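Local coordinates for protein complement factor H (Bos taurus, PDB 6XZ6) that probably regulates the complement system and is bound through its fifth domain by the factor H receptor of Trypanosoma brucei, at residues I3-P8 and A45-D50; G13-E18 and D26-E31; P8-G13 and P54-A59. All coordinates share one frame; numbering follows the deposited sequence.

Interaction 1: I3-P8 and A45-D50; sequences ITCDPP and ATCTRD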
loop_
_atom_site.group_PDB
_atom_site.type_symbol
_atom_site.label_atom_id
_atom_site.label_comp_id
_atom_site.label_asym_id
_atom_site.label_seq_id
_atom_site.Cartn_x
_atom_site.Cartn_y
_atom_site.Cartn_z
ATOM N N ILE B 3 32.081 -25.421 19.934
ATOM C CA ILE B 3 31.313 -24.311 20.528
ATOM C C ILE B 3 29.896 -24.280 19.909
ATOM O O ILE B 3 29.760 -24.401 18.690
ATOM C CB ILE B 3 32.069 -22.954 20.306
ATOM C CG1 ILE B 3 33.327 -22.847 21.210
ATOM C CG2 ILE B 3 31.157 -21.732 20.474
ATOM C CD1 ILE B 3 34.323 -21.752 20.820
ATOM N N THR B 4 28.849 -24.129 20.749
ATOM C CA THR B 4 27.461 -23.977 20.286
ATOM C C THR B 4 26.780 -22.855 21.038
ATOM O O THR B 4 27.138 -22.599 22.188
ATOM C CB THR B 4 26.624 -25.274 20.316
ATOM O OG1 THR B 4 26.803 -25.981 21.545
ATOM C CG2 THR B 4 26.881 -26.168 19.122
ATOM N N CYS B 5 25.809 -22.175 20.377
ATOM C CA CYS B 5 24.991 -21.088 20.930
ATOM C C CYS B 5 23.543 -21.411 20.744
ATOM O O CYS B 5 23.143 -22.003 19.739
ATOM C CB CYS B 5 25.298 -19.735 20.280
ATOM S SG CYS B 5 27.007 -19.177 20.452
ATOM N N ASP B 6 22.749 -20.888 21.655
ATOM C CA ASP B 6 21.310 -20.938 21.589
ATOM C C ASP B 6 20.915 -19.723 20.743
ATOM O O ASP B 6 21.728 -18.785 20.642
ATOM C CB ASP B 6 20.717 -20.801 23.001
ATOM C CG ASP B 6 20.827 -22.047 23.855
ATOM O OD1 ASP B 6 20.700 -23.174 23.296
ATOM O OD2 ASP B 6 21.028 -21.906 25.085
ATOM N N PRO B 7 19.702 -19.697 20.134
ATOM C CA PRO B 7 19.299 -18.504 19.370
ATOM C C PRO B 7 19.406 -17.217 20.199
ATOM O O PRO B 7 19.139 -17.259 21.411
ATOM C CB PRO B 7 17.836 -18.789 19.031
ATOM C CG PRO B 7 17.674 -20.250 19.156
ATOM C CD PRO B 7 18.634 -20.717 20.150
ATOM N N PRO B 8 19.835 -16.072 19.602
ATOM C CA PRO B 8 19.912 -14.830 20.392
ATOM C C PRO B 8 18.539 -14.347 20.818
ATOM O O PRO B 8 17.529 -14.666 20.196
ATOM C CB PRO B 8 20.562 -13.821 19.437
ATOM C CG PRO B 8 20.355 -14.349 18.118
ATOM C CD PRO B 8 20.221 -15.843 18.197
ATOM N N ALA B 45 26.615 -10.189 14.826
ATOM C CA ALA B 45 26.884 -10.954 16.049
ATOM C C ALA B 45 27.353 -12.352 15.667
ATOM O O ALA B 45 26.750 -12.991 14.808
ATOM C CB ALA B 45 25.664 -11.016 16.944
ATOM N N THR B 46 28.478 -12.783 16.260
ATOM C CA THR B 46 29.119 -14.075 16.007
ATOM C C THR B 46 28.977 -14.983 17.230
ATOM O O THR B 46 29.038 -14.498 18.366
ATOM C CB THR B 46 30.600 -13.859 15.633
ATOM O OG1 THR B 46 30.696 -12.821 14.665
ATOM C CG2 THR B 46 31.262 -15.105 15.082
ATOM N N CYS B 47 28.784 -16.300 16.991
ATOM C CA CYS B 47 28.699 -17.291 18.054
ATOM C C CYS B 47 30.116 -17.633 18.508
ATOM O O CYS B 47 30.931 -18.109 17.714
ATOM C CB CYS B 47 27.929 -18.528 17.596
ATOM S SG CYS B 47 27.935 -19.906 18.780
ATOM N N THR B 48 30.413 -17.327 19.783
ATOM C CA THR B 48 31.706 -17.548 20.436
ATOM C C THR B 48 31.533 -18.348 21.740
ATOM O O THR B 48 30.410 -18.690 22.129
ATOM C CB THR B 48 32.420 -16.204 20.711
ATOM O OG1 THR B 48 31.808 -15.549 21.826
ATOM C CG2 THR B 48 32.480 -15.288 19.486
ATOM N N ARG B 49 32.665 -18.622 22.422
ATOM C CA ARG B 49 32.761 -19.335 23.701
ATOM C C ARG B 49 32.015 -18.561 24.817
ATOM O O ARG B 49 31.542 -19.166 25.783
ATOM C CB ARG B 49 34.251 -19.515 24.049
ATOM C CG ARG B 49 34.573 -20.543 25.123
ATOM C CD ARG B 49 36.072 -20.785 25.198
ATOM N NE ARG B 49 36.488 -21.902 24.342
ATOM C CZ ARG B 49 36.946 -21.779 23.097
ATOM N NH1 ARG B 49 37.281 -22.856 22.400
ATOM N NH2 ARG B 49 37.055 -20.581 22.536
ATOM N N ASP B 50 31.897 -17.222 24.647
ATOM C CA ASP B 50 31.233 -16.292 25.566
ATOM C C ASP B 50 29.848 -15.826 25.050
ATOM O O ASP B 50 29.357 -14.776 25.467
ATOM C CB ASP B 50 32.136 -15.072 25.813
ATOM C CG ASP B 50 33.567 -15.405 26.189
ATOM O OD1 ASP B 50 33.771 -16.087 27.228
ATOM O OD2 ASP B 50 34.483 -14.972 25.458
HETATM O O HOH W 1 28.575 -20.599 24.142
#
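The carbonyl oxygens of Thr4 and Thr48 are linked through one water, which donates a bond of 3.1 Å to Thr4 O. Its second bond, to Thr48 O, is weak, and no direct hydrogen bond joins 3-8 to 45-50. The firm link is covalent: Cys5 SG and Cys47 SG lie 2.0 Å apart, with a torsion of 97° about the sulfur-sulfur bond. The two sulfurs meet from different first torsions, Cys5 SG anti to its carbonyl carbon and Cys47 SG anti to its backbone N (173°). Both cysteines are buried, and the indole of Trp52 packs on them. Ile3 extends the contact outward by two branches. Its CG2, anti to the backbone N, approaches Thr48 O to 3.5 Å and Cys47 SG to 4.1 Å. Its CD1 sits 3.2 Å above the Arg49 guanidinium plane, displaced toward the rim, and the two side chains cross at about a right angle; Arg49 is poorly ordered, so this part is less certain. An alanine in place of Ile3 would probably leave a gap beside Cys47 SG and let the arginine head turn more freely. At the strand end, Thr48 OG1 closes an ST turn by accepting from Asp50 N and is also hydrogen-bonded to Gly51 O. Joining the first and third cysteines of the chain, this disulfide near the amino-terminal end is a hallmark of the sushi (SCR) fold.

Interaction 2: G13-E18 and D26-E31; sequences GVYRPE and DKITYE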
loop_
_atom_site.group_PDB
_atom_site.type_symbol
_atom_site.label_atom_id
_atom_site.label_comp_id
_atom_site.label_asym_id
_atom_site.label_seq_id
_atom_site.Cartn_x
_atom_site.Cartn_y
_atom_site.Cartn_z
ATOM N N GLY B 13 13.706 -6.141 18.265
ATOM C CA GLY B 13 14.526 -6.384 17.088
ATOM C C GLY B 13 14.198 -7.689 16.394
ATOM O O GLY B 13 13.416 -8.488 16.923
ATOM N N VAL B 14 14.799 -7.905 15.199
ATOM C CA VAL B 14 14.666 -9.122 14.366
ATOM C C VAL B 14 16.053 -9.583 13.905
ATOM O O VAL B 14 16.778 -8.793 13.305
ATOM C CB VAL B 14 13.778 -8.997 13.087
ATOM C CG1 VAL B 14 12.809 -10.147 12.910
ATOM C CG2 VAL B 14 13.218 -7.620 12.801
ATOM N N TYR B 15 16.396 -10.853 14.118
ATOM C CA TYR B 15 17.651 -11.443 13.627
ATOM C C TYR B 15 17.355 -12.444 12.521
ATOM O O TYR B 15 16.200 -12.869 12.315
ATOM C CB TYR B 15 18.481 -12.104 14.745
ATOM C CG TYR B 15 17.841 -13.319 15.379
ATOM C CD1 TYR B 15 16.955 -13.190 16.453
ATOM C CD2 TYR B 15 18.149 -14.600 14.945
ATOM C CE1 TYR B 15 16.353 -14.311 17.033
ATOM C CE2 TYR B 15 17.555 -15.724 15.521
ATOM C CZ TYR B 15 16.661 -15.572 16.565
ATOM O OH TYR B 15 16.080 -16.667 17.142
ATOM N N ARG B 16 18.417 -12.802 11.803
ATOM C CA ARG B 16 18.424 -13.781 10.735
ATOM C C ARG B 16 19.821 -14.446 10.687
ATOM O O ARG B 16 20.808 -13.776 11.013
ATOM C CB ARG B 16 17.994 -13.156 9.391
ATOM C CG ARG B 16 18.907 -12.070 8.800
ATOM C CD ARG B 16 19.577 -12.579 7.515
ATOM N NE ARG B 16 20.901 -13.146 7.802
ATOM C CZ ARG B 16 21.387 -14.252 7.259
ATOM N NH1 ARG B 16 22.589 -14.700 7.619
ATOM N NH2 ARG B 16 20.681 -14.919 6.349
ATOM N N PRO B 17 19.942 -15.746 10.313
ATOM C CA PRO B 17 18.853 -16.695 10.042
ATOM C C PRO B 17 18.266 -17.184 11.387
ATOM O O PRO B 17 18.846 -16.962 12.459
ATOM C CB PRO B 17 19.554 -17.799 9.250
ATOM C CG PRO B 17 20.933 -17.833 9.808
ATOM C CD PRO B 17 21.251 -16.423 10.287
ATOM N N GLU B 18 17.108 -17.817 11.327
ATOM C CA GLU B 18 16.489 -18.349 12.517
ATOM C C GLU B 18 16.679 -19.873 12.576
ATOM O O GLU B 18 16.051 -20.616 11.814
ATOM C CB GLU B 18 15.022 -17.945 12.568
ATOM C CG GLU B 18 14.546 -17.847 13.987
ATOM C CD GLU B 18 13.077 -17.585 14.083
ATOM O OE1 GLU B 18 12.328 -18.543 14.378
ATOM O OE2 GLU B 18 12.678 -16.422 13.855
ATOM N N ASP B 26 29.413 -18.897 13.626
ATOM C CA ASP B 26 28.168 -18.676 12.882
ATOM C C ASP B 26 27.727 -17.259 13.198
ATOM O O ASP B 26 27.684 -16.876 14.374
ATOM C CB ASP B 26 27.052 -19.670 13.290
ATOM C CG ASP B 26 26.992 -21.015 12.549
ATOM O OD1 ASP B 26 27.999 -21.393 11.898
ATOM O OD2 ASP B 26 25.936 -21.696 12.629
ATOM N N LYS B 27 27.442 -16.471 12.150
ATOM C CA LYS B 27 27.018 -15.082 12.280
ATOM C C LYS B 27 25.531 -14.892 12.049
ATOM O O LYS B 27 24.946 -15.432 11.088
ATOM C CB LYS B 27 27.783 -14.156 11.307
ATOM C CG LYS B 27 29.229 -13.888 11.677
ATOM C CD LYS B 27 29.719 -12.584 11.119
ATOM C CE LYS B 27 31.171 -12.673 10.761
ATOM N NZ LYS B 27 31.356 -13.070 9.329
ATOM N N ILE B 28 24.928 -14.073 12.918
ATOM C CA ILE B 28 23.557 -13.602 12.775
ATOM C C ILE B 28 23.642 -12.085 12.453
ATOM O O ILE B 28 24.621 -11.435 12.818
ATOM C CB ILE B 28 22.620 -13.918 13.984
ATOM C CG1 ILE B 28 23.033 -13.186 15.294
ATOM C CG2 ILE B 28 22.478 -15.406 14.208
ATOM C CD1 ILE B 28 22.286 -11.883 15.607
ATOM N N THR B 29 22.645 -11.550 11.749
ATOM C CA THR B 29 22.516 -10.119 11.474
ATOM C C THR B 29 21.140 -9.710 12.047
ATOM O O THR B 29 20.185 -10.454 11.934
ATOM C CB THR B 29 22.684 -9.752 9.982
ATOM O OG1 THR B 29 21.716 -10.457 9.218
ATOM C CG2 THR B 29 24.085 -10.001 9.450
ATOM N N TYR B 30 21.047 -8.573 12.684
ATOM C CA TYR B 30 19.798 -8.119 13.278
ATOM C C TYR B 30 19.427 -6.680 12.887
ATOM O O TYR B 30 20.299 -5.864 12.605
ATOM C CB TYR B 30 19.838 -8.286 14.813
ATOM C CG TYR B 30 20.723 -7.293 15.541
ATOM C CD1 TYR B 30 22.105 -7.471 15.598
ATOM C CD2 TYR B 30 20.171 -6.239 16.265
ATOM C CE1 TYR B 30 22.916 -6.588 16.301
ATOM C CE2 TYR B 30 20.977 -5.342 16.963
ATOM C CZ TYR B 30 22.346 -5.524 16.982
ATOM O OH TYR B 30 23.149 -4.645 17.661
ATOM N N GLU B 31 18.127 -6.383 12.906
ATOM C CA GLU B 31 17.549 -5.068 12.625
ATOM C C GLU B 31 16.636 -4.717 13.782
ATOM O O GLU B 31 16.052 -5.605 14.385
ATOM C CB GLU B 31 16.746 -5.085 11.315
ATOM C CG GLU B 31 17.600 -5.206 10.074
ATOM C CD GLU B 31 18.511 -4.027 9.819
ATOM O OE1 GLU B 31 17.998 -2.885 9.792
ATOM O OE2 GLU B 31 19.732 -4.245 9.627
#
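Val14 and Glu31 exchange two backbone bonds, Val14 N to Glu31 O at 2.7 Å and Glu31 N to Val14 O at 2.8 Å. Arg16 and Thr29 form the next hydrogen-bonded pair, and between them Tyr15 and Tyr30 make a non-hydrogen-bonded pair. The axes of strands 13-16 and 27-31 run antiparallel at 156°. Packing is tight on the tyrosine face: Tyr15 CB lies 3.9 Å from Ile28 CD1 and 4.1 Å from Tyr30 CB, while both rings lead away from the partner strand. This side faces the interior, where Tyr22 and Ile10 meet Tyr15, and Pro56 meets Tyr30.

The face of Val14, Arg16, Thr29 and Glu31 is more polar and held by a side-chain bond. Arg16 and Thr29 lie side by side, and bends at the second and third torsions (chi3 -94°) bring Arg16 NE to Thr29 OG1 at 3.1 Å. That oxygen lies at the guanidinium edge, near its plane, but the N-H...O angle of 137° is far from straight. Pro17 CD lies over one guanidinium face, offset toward the rim, and Arg16 NH2 makes a salt bridge to Glu9 OE1 of the receptor chain. Phe166 and Ala122 of that chain pack on Val14 and Arg16. The loose, solvent side is at exposed Lys27, whose side chain leads away. The arrangement fits the antiparallel sheet of a sushi domain, its outer strand 13-16 here docking the receptor.

Interaction 3: P8-G13 and P54-A59; sequences PRIPNG and PVPRCA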
loop_
_atom_site.group_PDB
_atom_site.type_symbol
_atom_site.label_atom_id
_atom_site.label_comp_id
_atom_site.label_asym_id
_atom_site.label_seq_id
_atom_site.Cartn_x
_atom_site.Cartn_y
_atom_site.Cartn_z
ATOM N N PRO B 8 19.835 -16.072 19.602
ATOM C CA PRO B 8 19.912 -14.830 20.392
ATOM C C PRO B 8 18.539 -14.347 20.818
ATOM O O PRO B 8 17.529 -14.666 20.196
ATOM C CB PRO B 8 20.562 -13.821 19.437
ATOM C CG PRO B 8 20.355 -14.349 18.118
ATOM C CD PRO B 8 20.221 -15.843 18.197
ATOM N N ARG B 9 18.496 -13.599 21.900
ATOM C CA ARG B 9 17.260 -13.047 22.382
ATOM C C ARG B 9 17.426 -11.539 22.195
ATOM O O ARG B 9 18.271 -10.909 22.831
ATOM C CB ARG B 9 16.999 -13.498 23.824
ATOM C CG ARG B 9 16.721 -15.013 23.925
ATOM C CD ARG B 9 16.485 -15.559 25.331
ATOM N NE ARG B 9 15.342 -14.912 25.960
ATOM C CZ ARG B 9 14.834 -15.264 27.128
ATOM N NH1 ARG B 9 15.335 -16.298 27.792
ATOM N NH2 ARG B 9 13.798 -14.604 27.631
ATOM N N ILE B 10 16.722 -11.005 21.197
ATOM C CA ILE B 10 16.752 -9.600 20.798
ATOM C C ILE B 10 15.329 -9.005 20.912
ATOM O O ILE B 10 14.628 -8.887 19.899
ATOM C CB ILE B 10 17.400 -9.358 19.388
ATOM C CG1 ILE B 10 18.698 -10.171 19.219
ATOM C CG2 ILE B 10 17.668 -7.864 19.155
ATOM C CD1 ILE B 10 19.093 -10.450 17.867
ATOM N N PRO B 11 14.900 -8.579 22.138
ATOM C CA PRO B 11 13.621 -7.859 22.244
ATOM C C PRO B 11 13.690 -6.559 21.399
ATOM O O PRO B 11 14.759 -5.935 21.314
ATOM C CB PRO B 11 13.530 -7.519 23.744
ATOM C CG PRO B 11 14.525 -8.321 24.402
ATOM C CD PRO B 11 15.601 -8.597 23.441
ATOM N N ASN B 12 12.560 -6.173 20.761
ATOM C CA ASN B 12 12.388 -4.963 19.927
ATOM C C ASN B 12 13.289 -4.943 18.678
ATOM O O ASN B 12 13.531 -3.879 18.094
ATOM C CB ASN B 12 12.532 -3.671 20.751
ATOM C CG ASN B 12 11.601 -3.620 21.941
ATOM O OD1 ASN B 12 10.376 -3.691 21.830
ATOM N ND2 ASN B 12 12.164 -3.502 23.109
ATOM N N GLY B 13 13.706 -6.141 18.265
ATOM C CA GLY B 13 14.526 -6.384 17.088
ATOM C C GLY B 13 14.198 -7.689 16.394
ATOM O O GLY B 13 13.416 -8.488 16.923
ATOM N N PRO B 54 29.552 -9.059 19.075
ATOM C CA PRO B 54 29.075 -8.270 20.231
ATOM C C PRO B 54 27.615 -8.586 20.547
ATOM O O PRO B 54 26.889 -9.058 19.666
ATOM C CB PRO B 54 29.287 -6.818 19.779
ATOM C CG PRO B 54 29.168 -6.849 18.297
ATOM C CD PRO B 54 29.671 -8.216 17.862
ATOM N N VAL B 55 27.200 -8.361 21.797
ATOM C CA VAL B 55 25.842 -8.664 22.262
ATOM C C VAL B 55 24.769 -7.828 21.525
ATOM O O VAL B 55 24.823 -6.594 21.581
ATOM C CB VAL B 55 25.701 -8.564 23.804
ATOM C CG1 VAL B 55 24.334 -9.071 24.262
ATOM C CG2 VAL B 55 26.817 -9.321 24.517
ATOM N N PRO B 56 23.787 -8.477 20.846
ATOM C CA PRO B 56 22.748 -7.711 20.148
ATOM C C PRO B 56 21.692 -7.130 21.093
ATOM O O PRO B 56 21.055 -7.873 21.855
ATOM C CB PRO B 56 22.147 -8.731 19.171
ATOM C CG PRO B 56 22.968 -9.963 19.303
ATOM C CD PRO B 56 23.580 -9.919 20.650
ATOM N N ARG B 57 21.531 -5.789 21.053
ATOM C CA ARG B 57 20.565 -5.056 21.880
ATOM C C ARG B 57 19.959 -3.899 21.103
ATOM O O ARG B 57 20.700 -3.071 20.551
ATOM C CB ARG B 57 21.197 -4.526 23.190
ATOM C CG ARG B 57 21.516 -5.590 24.239
ATOM C CD ARG B 57 21.979 -4.974 25.549
ATOM N NE ARG B 57 22.798 -5.889 26.353
ATOM C CZ ARG B 57 24.121 -6.010 26.246
ATOM N NH1 ARG B 57 24.781 -6.858 27.023
ATOM N NH2 ARG B 57 24.790 -5.297 25.347
ATOM N N CYS B 58 18.597 -3.845 21.072
ATOM C CA CYS B 58 17.799 -2.781 20.455
ATOM C C CYS B 58 17.257 -1.855 21.567
ATOM O O CYS B 58 16.463 -2.279 22.413
ATOM C CB CYS B 58 16.682 -3.350 19.585
ATOM S SG CYS B 58 17.261 -4.130 18.042
ATOM N N ALA B 59 17.752 -0.611 21.589
ATOM C CA ALA B 59 17.416 0.407 22.568
ATOM C C ALA B 59 16.585 1.517 21.964
ATOM O O ALA B 59 16.751 1.831 20.790
ATOM C CB ALA B 59 18.690 0.984 23.155
HETATM O O HOH W 2 17.265 -6.094 22.069
#
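A type II beta turn from Ile10 to Gly13 brings its backbone alongside 56-58, with Ile10 CA 6.0 Å from Arg57 CA and Asn12 CA 5.9 Å from Cys58 CA. In sushi (SCR) domains this is the region of the second disulfide, which here joins Cys58 to Cys32, the fourth cysteine of the chain to the second. The turn itself is only weakly closed by the bond from Gly13 N to Ile10 O, and Asn12 takes up the positive phi of its third position (62°). No direct hydrogen bond connects the two segments, so side-chain packing and one water carry the contact.

On the 8-13 side, Ile10 carries the apolar part. Its CG1, anti to the carbonyl carbon, and CD1 beyond it both lie 3.7 Å from Pro56 CB. The isoleucine and proline side chains cross at about a right angle. The other branch, CG2, is turned toward the disulfide and stands 3.9 Å from Cys58 SG. The side chain of Tyr30 packs against Ile10, Pro56 and Cys58 alike, its CB toward Ile10 CD1 and its ring toward Pro56, and Tyr15 also touches Ile10, so the pair belongs to the hydrophobic interior.

Farther along the turn, at Pro11 to Gly13, the contact changes to cysteine against main chain. Cys58 CB comes 3.5 Å from Asn12 O. Its SG, anti to the carbonyl carbon (chi1 -71°), reaches 3.7 Å from Gly13 CA, where the residue has no side chain to intervene. The polar link between the segments is a water that donates to Pro11 O at 2.6 Å and accepts from Cys58 N at 2.8 Å.

Overall arrangement
All three contacts lie in one sushi repeat. The centres of interactions 1 and 2 are about 12 Å apart, those of 2 and 3 about 9 Å, and those of 1 and 3 about 14 Å, with 1 and 3 on opposite sides of the chain's centre. Along the sequence 3-8 comes first and leads through Pro8 into 8-13, which passes at Gly13 into strand 13-16; 45-50 and 54-59 follow later, so interactions 1 and 3 alternate while interaction 2 falls within the span of both. Strands 13-16, 27-32 and 44-48 form one sheet. With a disulfide at each end, this small domain can present strand 13-16 to the trypanosome receptor.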